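Local coordinates for sensor protein kinase WalK (Staphylococcus aureus, PDB 4YWZ) that probably senses an extracellular signal through its receptor domain and relays it as the essential histidine kinase of the WalKR two-component system, at residues 18-23 with 116-121; 45-50 with 71-76; 57-62 with 134-139; 65-70 with 128-133. The protein carries 1 engineered substitution. One frame throughout, in Å; residues are numbered along the deposited sequence.

Interaction 1: residues 18-23 with 116-121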
loop_
_atom_site.group_PDB
_atom_site.type_symbol
_atom_site.label_atom_id
_atom_site.label_comp_id
_atom_site.label_asym_id
_atom_site.label_seq_id
_atom_site.Cartn_x
_atom_site.Cartn_y
_atom_site.Cartn_z
ATOM N N ASN A 18 1.659 7.797 -0.034
ATOM C CA ASN A 18 0.498 7.297 -0.656
ATOM C C ASN A 18 -0.897 7.879 -0.215
ATOM O O ASN A 18 -1.756 8.298 -1.025
ATOM C CB ASN A 18 0.581 5.824 -0.487
ATOM C CG ASN A 18 -0.178 5.064 -1.525
ATOM O OD1 ASN A 18 0.128 5.132 -2.761
ATOM N ND2 ASN A 18 -1.210 4.390 -1.080
ATOM N N ILE A 19 -1.127 7.893 1.085
ATOM C CA ILE A 19 -2.305 8.488 1.686
ATOM C C ILE A 19 -2.338 9.988 1.250
ATOM O O ILE A 19 -3.406 10.482 0.920
ATOM C CB ILE A 19 -2.287 8.386 3.193
ATOM C CG1 ILE A 19 -2.417 6.928 3.718
ATOM C CG2 ILE A 19 -3.373 9.237 3.817
ATOM C CD1 ILE A 19 -3.553 6.153 3.168
ATOM N N THR A 20 -1.237 10.682 1.424
ATOM C CA THR A 20 -1.227 12.131 1.122
ATOM C C THR A 20 -1.539 12.460 -0.354
ATOM O O THR A 20 -2.233 13.445 -0.653
ATOM C CB THR A 20 0.060 12.841 1.515
ATOM O OG1 THR A 20 1.139 12.381 0.735
ATOM C CG2 THR A 20 0.449 12.564 2.933
ATOM N N GLN A 21 -1.025 11.638 -1.287
ATOM C CA GLN A 21 -1.300 11.876 -2.708
ATOM C C GLN A 21 -2.796 11.577 -2.968
ATOM O O GLN A 21 -3.451 12.301 -3.728
ATOM C CB GLN A 21 -0.343 11.040 -3.554
ATOM C CG GLN A 21 1.064 11.514 -3.510
ATOM C CD GLN A 21 2.038 10.603 -4.242
ATOM O OE1 GLN A 21 1.835 9.430 -4.251
ATOM N NE2 GLN A 21 3.098 11.157 -4.810
ATOM N N TYR A 22 -3.390 10.488 -2.391
ATOM C CA TYR A 22 -4.822 10.273 -2.528
ATOM C C TYR A 22 -5.635 11.447 -1.943
ATOM O O TYR A 22 -6.666 11.914 -2.526
ATOM C CB TYR A 22 -5.284 8.989 -1.863
ATOM C CG TYR A 22 -5.243 7.791 -2.762
ATOM C CD1 TYR A 22 -6.199 7.596 -3.751
ATOM C CD2 TYR A 22 -4.291 6.763 -2.552
ATOM C CE1 TYR A 22 -6.114 6.480 -4.654
ATOM C CE2 TYR A 22 -4.243 5.638 -3.381
ATOM C CZ TYR A 22 -5.164 5.488 -4.432
ATOM O OH TYR A 22 -5.085 4.332 -5.274
ATOM N N ALA A 23 -5.228 11.883 -0.728
ATOM C CA ALA A 23 -6.016 12.876 -0.028
ATOM C C ALA A 23 -6.002 14.206 -0.849
ATOM O O ALA A 23 -6.960 14.914 -0.838
ATOM C CB ALA A 23 -5.428 13.134 1.332
ATOM N N ARG A 116 -2.086 1.285 16.589
ATOM C CA ARG A 116 -1.457 2.524 15.980
ATOM C C ARG A 116 -2.164 2.965 14.708
ATOM O O ARG A 116 -2.374 2.195 13.806
ATOM C CB ARG A 116 -0.007 2.354 15.668
ATOM C CG ARG A 116 0.830 2.750 16.874
ATOM C CD ARG A 116 2.313 2.595 16.659
ATOM N NE ARG A 116 2.558 1.196 16.645
ATOM C CZ ARG A 116 3.717 0.614 16.899
ATOM N NH1 ARG A 116 4.786 1.327 17.204
ATOM N NH2 ARG A 116 3.771 -0.715 16.784
ATOM N N VAL A 117 -2.583 4.257 14.656
ATOM C CA VAL A 117 -3.338 4.815 13.545
ATOM C C VAL A 117 -2.731 6.155 13.163
ATOM O O VAL A 117 -2.314 6.891 14.005
ATOM C CB VAL A 117 -4.804 5.034 13.946
ATOM C CG1 VAL A 117 -5.547 5.839 12.882
ATOM C CG2 VAL A 117 -5.484 3.656 14.106
ATOM N N TRP A 118 -2.602 6.435 11.903
ATOM C CA TRP A 118 -1.998 7.647 11.462
ATOM C C TRP A 118 -3.136 8.561 11.071
ATOM O O TRP A 118 -3.960 8.270 10.181
ATOM C CB TRP A 118 -1.048 7.440 10.269
ATOM C CG TRP A 118 -0.247 8.620 9.890
ATOM C CD1 TRP A 118 0.570 9.315 10.695
ATOM C CD2 TRP A 118 -0.176 9.273 8.595
ATOM N NE1 TRP A 118 1.177 10.382 9.995
ATOM C CE2 TRP A 118 0.717 10.380 8.722
ATOM C CE3 TRP A 118 -0.812 9.071 7.381
ATOM C CZ2 TRP A 118 1.029 11.215 7.646
ATOM C CZ3 TRP A 118 -0.546 9.943 6.328
ATOM C CH2 TRP A 118 0.356 11.002 6.488
ATOM N N VAL A 119 -3.150 9.770 11.660
ATOM C CA VAL A 119 -4.197 10.750 11.423
ATOM C C VAL A 119 -3.568 11.866 10.574
ATOM O O VAL A 119 -2.470 12.386 10.858
ATOM C CB VAL A 119 -4.695 11.442 12.721
ATOM C CG1 VAL A 119 -5.561 12.696 12.447
ATOM C CG2 VAL A 119 -5.362 10.406 13.622
ATOM N N TYR A 120 -4.211 12.113 9.423
ATOM C CA TYR A 120 -3.793 13.167 8.440
ATOM C C TYR A 120 -4.982 14.073 8.255
ATOM O O TYR A 120 -6.108 13.686 7.939
ATOM C CB TYR A 120 -3.370 12.504 7.153
ATOM C CG TYR A 120 -2.941 13.482 6.079
ATOM C CD1 TYR A 120 -1.737 14.087 6.213
ATOM C CD2 TYR A 120 -3.732 13.739 4.998
ATOM C CE1 TYR A 120 -1.280 15.009 5.250
ATOM C CE2 TYR A 120 -3.331 14.628 4.019
ATOM C CZ TYR A 120 -2.141 15.271 4.198
ATOM O OH TYR A 120 -1.664 16.195 3.210
ATOM N N ASN A 121 -4.716 15.378 8.349
ATOM C CA ASN A 121 -5.641 16.391 8.034
ATOM C C ASN A 121 -5.118 17.259 6.836
ATOM O O ASN A 121 -3.952 17.663 6.809
ATOM C CB ASN A 121 -5.750 17.368 9.201
ATOM C CG ASN A 121 -6.462 16.791 10.383
ATOM O OD1 ASN A 121 -7.605 16.403 10.252
ATOM N ND2 ASN A 121 -5.811 16.731 11.482
HETATM O O HOH W 1 -2.312 15.896 0.499
#
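Y120 OH is gripped by two partners: S101 OG and a water 2.8 Å away. The same water donates to T20 O at 2.7 Å, so a polar bridge joins the backbone of helix 18-23 to the tip of the tyrosine. Beside this bridge the T20 methyl lies over one face of the Y120 ring, shifted toward its rim. T20 CG2 stands 4.1 Å from the Y120 ring centroid, 24° off the normal, a CH-pi contact. The T20 first torsion (chi1 66°) leaves CG2 anti to the carbonyl carbon and OG1 between the backbone N and C; OG1 is hydrogen-bonded to K17 O one turn back.

The contact lays the long N-terminal helix 7-37 over the antiparallel sheet of this Cache domain; the axes of helix 18-23 and strand 116-121 pass 10.0 Å apart, with 31° between their directions. W118 and Y120 both project from the strand toward the helix, two residues apart. W118 offers its benzo edge rather than a face: W118 CH2 lies 3.9 Å from T20 CG2, and W118 CZ3 lies 3.8 Å from I19 CG2, both methyls near the indole plane. One face of the indole is covered by Y120 CB, while NE1 is hydrogen-bonded to D103 OD2. A turn further along the helix, A23 CB comes obliquely to the tyrosine ring, 3.7 Å from Y120 CE2. Elsewhere on the helix, N18 OD1 and Q21 OE1 accept hydrogen bonds from N14 of the second subunit.

Interaction 2: residues 45-50 with 71-76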
loop_
_atom_site.group_PDB
_atom_site.type_symbol
_atom_site.label_atom_id
_atom_site.label_comp_id
_atom_site.label_asym_id
_atom_site.label_seq_id
_atom_site.Cartn_x
_atom_site.Cartn_y
_atom_site.Cartn_z
ATOM N N ASP A 45 -22.539 16.610 -2.678
ATOM C CA ASP A 45 -21.741 15.683 -3.491
ATOM C C ASP A 45 -20.489 15.237 -2.651
ATOM O O ASP A 45 -19.738 14.359 -3.118
ATOM C CB ASP A 45 -21.186 16.340 -4.757
ATOM C CG ASP A 45 -22.278 16.669 -5.787
ATOM O OD1 ASP A 45 -23.441 16.303 -5.548
ATOM O OD2 ASP A 45 -21.918 17.204 -6.847
ATOM N N ILE A 46 -20.344 15.782 -1.447
ATOM C CA ILE A 46 -19.134 15.489 -0.647
ATOM C C ILE A 46 -19.146 14.007 -0.217
ATOM O O ILE A 46 -18.107 13.315 -0.275
ATOM C CB ILE A 46 -19.015 16.434 0.561
ATOM C CG1 ILE A 46 -18.684 17.848 0.088
ATOM C CG2 ILE A 46 -17.940 16.033 1.552
ATOM C CD1 ILE A 46 -18.822 18.885 1.175
ATOM N N GLN A 47 -20.315 13.534 0.158
ATOM C CA GLN A 47 -20.418 12.166 0.708
ATOM C C GLN A 47 -19.958 11.106 -0.258
ATOM O O GLN A 47 -19.197 10.195 0.127
ATOM C CB GLN A 47 -21.840 11.887 1.176
ATOM C CG GLN A 47 -22.014 10.466 1.704
ATOM C CD GLN A 47 -21.421 10.332 3.091
ATOM O OE1 GLN A 47 -21.858 11.003 4.017
ATOM N NE2 GLN A 47 -20.403 9.486 3.235
ATOM N N ASN A 48 -20.345 11.191 -1.537
ATOM C CA ASN A 48 -19.914 10.201 -2.484
ATOM C C ASN A 48 -18.421 10.244 -2.682
ATOM O O ASN A 48 -17.783 9.190 -2.808
ATOM C CB ASN A 48 -20.613 10.469 -3.841
ATOM C CG ASN A 48 -20.083 9.619 -4.946
ATOM O OD1 ASN A 48 -20.322 8.398 -4.965
ATOM N ND2 ASN A 48 -19.271 10.233 -5.857
ATOM N N LEU A 49 -17.818 11.461 -2.728
ATOM C CA LEU A 49 -16.403 11.496 -2.941
ATOM C C LEU A 49 -15.718 10.814 -1.739
ATOM O O LEU A 49 -14.714 10.112 -1.911
ATOM C CB LEU A 49 -15.940 12.956 -3.109
ATOM C CG LEU A 49 -16.204 13.493 -4.545
ATOM C CD1 LEU A 49 -16.077 15.033 -4.383
ATOM C CD2 LEU A 49 -15.272 12.951 -5.531
ATOM N N LEU A 50 -16.166 11.168 -0.541
ATOM C CA LEU A 50 -15.552 10.646 0.632
ATOM C C LEU A 50 -15.582 9.142 0.597
ATOM O O LEU A 50 -14.571 8.470 0.808
ATOM C CB LEU A 50 -16.256 11.064 1.889
ATOM C CG LEU A 50 -15.782 12.271 2.658
ATOM C CD1 LEU A 50 -14.964 13.389 2.019
ATOM C CD2 LEU A 50 -16.767 12.714 3.742
ATOM N N ILE A 71 -18.813 18.347 12.176
ATOM C CA ILE A 71 -18.697 17.153 11.370
ATOM C C ILE A 71 -19.872 17.087 10.421
ATOM O O ILE A 71 -21.024 16.933 10.848
ATOM C CB ILE A 71 -18.554 15.912 12.200
ATOM C CG1 ILE A 71 -17.289 15.995 13.049
ATOM C CG2 ILE A 71 -18.451 14.675 11.318
ATOM C CD1 ILE A 71 -17.205 15.053 14.226
ATOM N N ILE A 72 -19.576 17.153 9.132
ATOM C CA ILE A 72 -20.610 17.198 8.056
ATOM C C ILE A 72 -20.886 15.834 7.538
ATOM O O ILE A 72 -22.090 15.453 7.209
ATOM C CB ILE A 72 -20.126 18.147 6.902
ATOM C CG1 ILE A 72 -19.936 19.596 7.368
ATOM C CG2 ILE A 72 -21.095 18.143 5.716
ATOM C CD1 ILE A 72 -21.149 20.140 8.090
ATOM N N ALA A 73 -19.836 15.019 7.413
ATOM C CA ALA A 73 -19.967 13.728 6.739
ATOM C C ALA A 73 -18.861 12.822 7.253
ATOM O O ALA A 73 -17.775 13.272 7.567
ATOM C CB ALA A 73 -19.819 13.874 5.250
ATOM N N THR A 74 -19.197 11.530 7.233
ATOM C CA THR A 74 -18.270 10.458 7.520
ATOM C C THR A 74 -18.510 9.296 6.572
ATOM O O THR A 74 -19.633 9.068 6.087
ATOM C CB THR A 74 -18.379 9.923 8.979
ATOM O OG1 THR A 74 -17.475 8.817 9.150
ATOM C CG2 THR A 74 -19.788 9.466 9.383
ATOM N N THR A 75 -17.449 8.531 6.340
ATOM C CA THR A 75 -17.518 7.283 5.572
ATOM C C THR A 75 -17.847 6.042 6.412
ATOM O O THR A 75 -18.145 4.976 5.810
ATOM C CB THR A 75 -16.236 7.010 4.890
ATOM O OG1 THR A 75 -15.171 6.827 5.851
ATOM C CG2 THR A 75 -15.891 8.158 3.984
ATOM N N LYS A 76 -17.897 6.193 7.718
ATOM C CA LYS A 76 -18.140 5.096 8.657
ATOM C C LYS A 76 -19.552 5.146 9.219
ATOM O O LYS A 76 -19.936 6.026 10.027
ATOM C CB LYS A 76 -17.032 5.046 9.729
ATOM C CG LYS A 76 -17.183 3.913 10.711
ATOM C CD LYS A 76 -15.939 3.629 11.581
ATOM C CE LYS A 76 -14.617 3.422 10.886
ATOM N NZ LYS A 76 -14.368 2.180 10.064
HETATM O O HOH W 2 -22.004 11.062 6.478
#
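Q47 reaches from helix 46-50 to the backbone of strand 71-74. From CB, Q47 CG is anti to the backbone N (chi1 178°), and the chain then bends at chi2, which takes CD to within 3.7 Å of T74 O. The two ends of the amide do different work. Q47 OE1 rests 3.7 Å from the A73 methyl CB and accepts a short bond of 2.5 Å from a water, which in turn accepts from T74 N. Q47 NE2 donates to T74 O at 3.0 Å in a nearly straight bond of 163°. That oxygen lies close to the plane of the Q47 amide, whereas NE2 stands 50° above the T74 carbonyl plane. Q47 thus engages both backbone polar atoms of T74, one directly and one through water.

One turn on, L50 supplies the apolar half of the contact: its CD2 meets A73 CB at 3.6 Å. The T75 methyl closes the far side, with T75 CG2 3.5 Å from L50 O and packed against L50 CB. T75 OG1 is taken by I62 N of the adjoining strand. T74 OG1 accepts from K76 N at 3.0 Å, an ST turn, and has E61 as a second partner. Helix 46-54 thus packs across an outer strand of the sheet just where I72 and A73 both face F64, the mark of a classic beta bulge.

Interaction 3: residues 57-62 with 134-139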
loop_
_atom_site.group_PDB
_atom_site.type_symbol
_atom_site.label_atom_id
_atom_site.label_comp_id
_atom_site.label_asym_id
_atom_site.label_seq_id
_atom_site.Cartn_x
_atom_site.Cartn_y
_atom_site.Cartn_z
ATOM N N GLN A 57 -7.985 0.169 0.811
ATOM C CA GLN A 57 -7.754 -0.716 1.986
ATOM C C GLN A 57 -7.059 0.011 3.170
ATOM O O GLN A 57 -7.313 -0.313 4.304
ATOM C CB GLN A 57 -6.957 -1.993 1.648
ATOM C CG GLN A 57 -7.094 -2.506 0.200
ATOM C CD GLN A 57 -5.953 -3.519 -0.201
ATOM O OE1 GLN A 57 -5.273 -3.340 -1.215
ATOM N NE2 GLN A 57 -5.742 -4.556 0.623
ATOM N N GLU A 58 -6.156 0.888 2.869
ATOM C CA GLU A 58 -5.354 1.557 3.897
ATOM C C GLU A 58 -6.124 2.654 4.670
ATOM O O GLU A 58 -5.571 3.174 5.632
ATOM C CB GLU A 58 -4.096 2.132 3.285
ATOM C CG GLU A 58 -3.152 1.095 2.602
ATOM C CD GLU A 58 -3.349 0.880 1.085
ATOM O OE1 GLU A 58 -4.521 0.947 0.563
ATOM O OE2 GLU A 58 -2.293 0.610 0.411
ATOM N N ILE A 59 -7.320 3.079 4.190
ATOM C CA ILE A 59 -8.072 4.134 4.899
ATOM C C ILE A 59 -9.136 3.518 5.785
ATOM O O ILE A 59 -9.985 2.676 5.337
ATOM C CB ILE A 59 -8.645 5.108 3.889
ATOM C CG1 ILE A 59 -7.464 5.933 3.346
ATOM C CG2 ILE A 59 -9.689 6.026 4.603
ATOM C CD1 ILE A 59 -7.806 7.038 2.420
ATOM N N GLY A 60 -9.117 3.886 7.072
ATOM C CA GLY A 60 -10.119 3.505 8.060
ATOM C C GLY A 60 -11.409 4.304 7.957
ATOM O O GLY A 60 -12.494 3.770 7.801
ATOM N N GLU A 61 -11.271 5.625 8.010
ATOM C CA GLU A 61 -12.404 6.550 7.966
ATOM C C GLU A 61 -11.950 7.897 7.419
ATOM O O GLU A 61 -10.805 8.248 7.607
ATOM C CB GLU A 61 -12.868 6.800 9.350
ATOM C CG GLU A 61 -14.202 7.583 9.441
ATOM C CD GLU A 61 -14.690 7.828 10.885
ATOM O OE1 GLU A 61 -14.041 7.443 11.874
ATOM O OE2 GLU A 61 -15.703 8.524 11.028
ATOM N N ILE A 62 -12.826 8.551 6.663
ATOM C CA ILE A 62 -12.606 9.928 6.254
ATOM C C ILE A 62 -13.783 10.691 6.830
ATOM O O ILE A 62 -14.964 10.268 6.705
ATOM C CB ILE A 62 -12.524 10.110 4.745
ATOM C CG1 ILE A 62 -11.503 9.151 4.114
ATOM C CG2 ILE A 62 -12.236 11.592 4.457
ATOM C CD1 ILE A 62 -11.414 9.240 2.583
ATOM N N ILE A 134 -10.439 17.847 5.640
ATOM C CA ILE A 134 -10.574 16.397 5.436
ATOM C C ILE A 134 -9.710 15.768 6.539
ATOM O O ILE A 134 -8.485 16.019 6.624
ATOM C CB ILE A 134 -10.005 15.990 4.031
ATOM C CG1 ILE A 134 -10.926 16.532 2.932
ATOM C CG2 ILE A 134 -9.785 14.457 3.969
ATOM C CD1 ILE A 134 -10.256 16.518 1.549
ATOM N N TYR A 135 -10.307 14.950 7.408
ATOM C CA TYR A 135 -9.651 14.213 8.457
ATOM C C TYR A 135 -9.660 12.721 8.058
ATOM O O TYR A 135 -10.702 12.203 7.713
ATOM C CB TYR A 135 -10.509 14.375 9.720
ATOM C CG TYR A 135 -10.209 13.438 10.887
ATOM C CD1 TYR A 135 -10.895 12.269 10.994
ATOM C CD2 TYR A 135 -9.318 13.786 11.890
ATOM C CE1 TYR A 135 -10.689 11.409 12.082
ATOM C CE2 TYR A 135 -9.136 12.988 12.990
ATOM C CZ TYR A 135 -9.809 11.750 13.040
ATOM O OH TYR A 135 -9.610 10.849 14.088
ATOM N N ILE A 136 -8.513 12.108 8.093
ATOM C CA ILE A 136 -8.339 10.719 7.667
ATOM C C ILE A 136 -7.668 9.955 8.791
ATOM O O ILE A 136 -6.655 10.353 9.330
ATOM C CB ILE A 136 -7.517 10.618 6.416
ATOM C CG1 ILE A 136 -8.193 11.328 5.280
ATOM C CG2 ILE A 136 -7.248 9.153 6.058
ATOM C CD1 ILE A 136 -7.355 11.388 4.038
ATOM N N GLU A 137 -8.288 8.803 9.155
ATOM C CA GLU A 137 -7.627 7.733 9.998
ATOM C C GLU A 137 -7.203 6.635 9.020
ATOM O O GLU A 137 -8.035 6.104 8.242
ATOM C CB GLU A 137 -8.555 7.140 11.059
ATOM C CG GLU A 137 -8.911 8.119 12.128
ATOM C CD GLU A 137 -9.850 7.543 13.247
ATOM O OE1 GLU A 137 -10.145 6.311 13.190
ATOM O OE2 GLU A 137 -10.344 8.404 14.012
ATOM N N SER A 138 -5.893 6.390 8.995
ATOM C CA SER A 138 -5.301 5.413 8.074
ATOM C C SER A 138 -4.642 4.315 8.858
ATOM O O SER A 138 -4.072 4.498 9.949
ATOM C CB SER A 138 -4.421 6.148 7.076
ATOM O OG SER A 138 -3.292 6.639 7.673
ATOM N N LYS A 139 -4.684 3.124 8.240
ATOM C CA LYS A 139 -4.285 1.872 8.918
ATOM C C LYS A 139 -2.801 1.608 8.839
ATOM O O LYS A 139 -2.301 0.546 8.348
ATOM C CB LYS A 139 -5.081 0.749 8.300
ATOM C CG LYS A 139 -6.581 0.817 8.448
ATOM C CD LYS A 139 -7.265 -0.314 7.754
ATOM C CE LYS A 139 -8.752 -0.147 7.891
ATOM N NZ LYS A 139 -9.600 -1.242 7.301
HETATM O O HOH W 3 -10.143 -0.462 4.743
HETATM O O HOH W 4 -12.533 5.440 12.551
#
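Extended side chains bring E61 and E137 together on one face of the sheet: E61 leaves with CG anti to the backbone N (chi1 -171°), E137 with CG anti to the carbonyl carbon (chi1 -68°), and both keep CD anti at chi2. E61 OE1 and E137 OE1 end 4.3 Å apart, like charges with a water between them that donates to each at 2.6 Å. The pair probably tolerates its repulsion through further partners: E61 OE2 meets R63 in a salt bridge as well as T74 and N79, E137 OE1 is also hydrogen-bonded to Y110 OH, and E137 OE2 has a salt bridge to K108. Y135 OH donates at 2.6 Å to E137 OE2, which receives it on its anti lone pair.

Beneath these carboxylates the neighbouring antiparallel strands 59-66 and 129-138 of the Cache sheet are joined through a classic beta bulge. G60 and E61 both face E137, whose O accepts from G60 N at 2.7 Å and from E61 N at 3.3 Å, the latter on a lone pair. E137 N returns a bond to E61 O, and K139 N donates to E58 O at 2.8 Å. The opposite face is mainly isoleucine: I62 lies side by side with I134 and I136, CG2 of I62 touching I134 CG2 at 3.8 Å. I59 joins this surface, which helices 7-37 and 46-54 cover through I19, A23 and L50.

Interaction 4: residues 65-70 with 128-133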
loop_
_atom_site.group_PDB
_atom_site.type_symbol
_atom_site.label_atom_id
_atom_site.label_comp_id
_atom_site.label_asym_id
_atom_site.label_seq_id
_atom_site.Cartn_x
_atom_site.Cartn_y
_atom_site.Cartn_z
ATOM N N ILE A 65 -15.231 18.124 7.753
ATOM C CA ILE A 65 -15.475 19.008 8.877
ATOM C C ILE A 65 -15.481 20.456 8.355
ATOM O O ILE A 65 -14.562 20.879 7.613
ATOM C CB ILE A 65 -14.432 18.827 9.992
ATOM C CG1 ILE A 65 -14.504 17.376 10.510
ATOM C CG2 ILE A 65 -14.629 19.880 11.079
ATOM C CD1 ILE A 65 -13.215 16.975 11.089
ATOM N N ASP A 66 -16.510 21.215 8.705
ATOM C CA ASP A 66 -16.612 22.535 8.109
ATOM C C ASP A 66 -15.781 23.537 8.889
ATOM O O ASP A 66 -15.140 23.235 9.882
ATOM C CB ASP A 66 -18.116 23.025 7.908
ATOM C CG ASP A 66 -18.808 23.379 9.198
ATOM O OD1 ASP A 66 -18.196 23.585 10.217
ATOM O OD2 ASP A 66 -20.064 23.531 9.180
ATOM N N LYS A 67 -15.842 24.812 8.438
ATOM C CA LYS A 67 -15.120 25.930 9.103
ATOM C C LYS A 67 -15.349 26.153 10.559
ATOM O O LYS A 67 -14.481 26.597 11.297
ATOM C CB LYS A 67 -15.552 27.273 8.452
ATOM C CG LYS A 67 -14.897 27.586 7.168
ATOM C CD LYS A 67 -14.985 29.100 6.935
ATOM C CE LYS A 67 -13.777 29.848 7.509
ATOM N NZ LYS A 67 -12.512 29.759 6.666
ATOM N N ASP A 68 -16.552 25.854 10.988
ATOM C CA ASP A 68 -16.906 25.965 12.362
ATOM C C ASP A 68 -16.727 24.695 13.150
ATOM O O ASP A 68 -17.250 24.529 14.239
ATOM C CB ASP A 68 -18.407 26.389 12.460
ATOM C CG ASP A 68 -18.695 27.723 11.773
ATOM O OD1 ASP A 68 -17.871 28.620 11.813
ATOM O OD2 ASP A 68 -19.715 27.832 11.114
ATOM N N GLN A 69 -15.955 23.711 12.606
ATOM C CA GLN A 69 -15.623 22.479 13.274
ATOM C C GLN A 69 -16.762 21.496 13.406
ATOM O O GLN A 69 -16.708 20.523 14.180
ATOM C CB GLN A 69 -14.921 22.740 14.602
ATOM C CG GLN A 69 -13.711 23.588 14.390
ATOM C CD GLN A 69 -13.134 24.010 15.683
ATOM O OE1 GLN A 69 -12.695 23.146 16.519
ATOM N NE2 GLN A 69 -12.971 25.348 15.814
ATOM N N ILE A 70 -17.796 21.656 12.598
ATOM C CA ILE A 70 -18.899 20.711 12.635
ATOM C C ILE A 70 -18.638 19.572 11.678
ATOM O O ILE A 70 -18.217 19.801 10.518
ATOM C CB ILE A 70 -20.188 21.437 12.162
ATOM C CG1 ILE A 70 -20.529 22.640 13.064
ATOM C CG2 ILE A 70 -21.347 20.449 12.125
ATOM C CD1 ILE A 70 -20.706 22.243 14.479
ATOM N N LYS A 128 -8.611 30.097 -2.579
ATOM C CA LYS A 128 -7.601 30.291 -1.551
ATOM C C LYS A 128 -8.071 30.367 -0.114
ATOM O O LYS A 128 -7.221 30.626 0.736
ATOM C CB LYS A 128 -6.815 31.591 -1.776
ATOM C CG LYS A 128 -6.476 31.880 -3.216
ATOM C CD LYS A 128 -5.282 31.079 -3.663
ATOM C CE LYS A 128 -4.577 31.809 -4.802
ATOM N NZ LYS A 128 -4.269 30.827 -5.887
ATOM N N LYS A 129 -9.339 30.216 0.185
ATOM C CA LYS A 129 -9.861 30.271 1.516
ATOM C C LYS A 129 -10.241 28.870 1.981
ATOM O O LYS A 129 -10.909 28.126 1.273
ATOM C CB LYS A 129 -11.104 31.126 1.642
ATOM C CG LYS A 129 -10.821 32.644 1.480
ATOM C CD LYS A 129 -11.826 33.427 2.339
ATOM C CE LYS A 129 -11.360 34.842 2.552
ATOM N NZ LYS A 129 -10.894 35.357 1.245
ATOM N N VAL A 130 -9.947 28.639 3.263
ATOM C CA VAL A 130 -10.378 27.359 3.881
ATOM C C VAL A 130 -11.875 27.311 3.961
ATOM O O VAL A 130 -12.520 28.219 4.545
ATOM C CB VAL A 130 -9.728 27.186 5.273
ATOM C CG1 VAL A 130 -10.341 25.983 6.018
ATOM C CG2 VAL A 130 -8.254 27.111 5.127
ATOM N N ILE A 131 -12.481 26.204 3.506
ATOM C CA ILE A 131 -13.877 25.939 3.718
ATOM C C ILE A 131 -14.214 24.784 4.663
ATOM O O ILE A 131 -15.410 24.499 5.022
ATOM C CB ILE A 131 -14.628 25.657 2.406
ATOM C CG1 ILE A 131 -14.064 24.432 1.662
ATOM C CG2 ILE A 131 -14.602 26.839 1.503
ATOM C CD1 ILE A 131 -15.114 23.625 0.909
ATOM N N GLY A 132 -13.146 24.051 4.998
ATOM C CA GLY A 132 -13.355 22.765 5.779
ATOM C C GLY A 132 -12.090 21.998 5.772
ATOM O O GLY A 132 -11.055 22.519 5.366
ATOM N N ASN A 133 -12.128 20.803 6.357
ATOM C CA ASN A 133 -10.982 19.997 6.538
ATOM C C ASN A 133 -11.353 18.535 6.316
ATOM O O ASN A 133 -12.440 18.108 6.730
ATOM C CB ASN A 133 -10.412 20.153 7.960
ATOM C CG ASN A 133 -9.237 19.257 8.227
ATOM O OD1 ASN A 133 -8.145 19.491 7.751
ATOM N ND2 ASN A 133 -9.505 18.154 8.991
#
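The type I turn D66-Q69, which carries the chain from strand 59-66 into strand 71-74, sets K67 against the start of strand 129-133. K67 bends at chi3 (90°) and again at chi4 (78°), curling its chain around a single carbonyl: CD passes 3.5 Å from V130 O, and NZ bonds V130 O at 2.6 Å, tilted 23° from the carbonyl plane. The K67 N to I131 O bond, 3.5 Å, is weak.

Ahead of the turn I65 and N133 form a hydrogen-bonded pair of the antiparallel sheet, in which I65 N donates to N133 O at 3.0 Å. Their side chains share a face of the sheet, where N133 packs on A95 and L96 of helix 90-98 and donates through ND2 to N121; V130 also leans on L96. The turn is braced from within by D66. D66 OD1 accepts from I70 N at 3.1 Å, met from above the carboxylate plane, and D68 N bonds the same oxygen weakly. D66 O closes the turn by accepting from Q69 N, while D66 N donates to I70 O.

How the interactions relate
All four contacts share one antiparallel sheet. Interactions 3 and 4 are two places on the same strand pair, 59-66 with 129-138, their centres 18 Å apart; Y135 CB touches I65 CD1 at 4.0 Å. Interaction 1 adds the next strand: Y120 O meets I136 N at 2.9 Å, linking it to interaction 3, and N121 OD1 meets N133 ND2 at 2.9 Å, linking it to interaction 4. On the other side interaction 2 joins interaction 3 through T74 OG1 and E61 OE2, 2.6 Å apart. Interactions 1 and 2 reach the sheet at different strands and do not touch, their nearest atoms being about 8 Å apart.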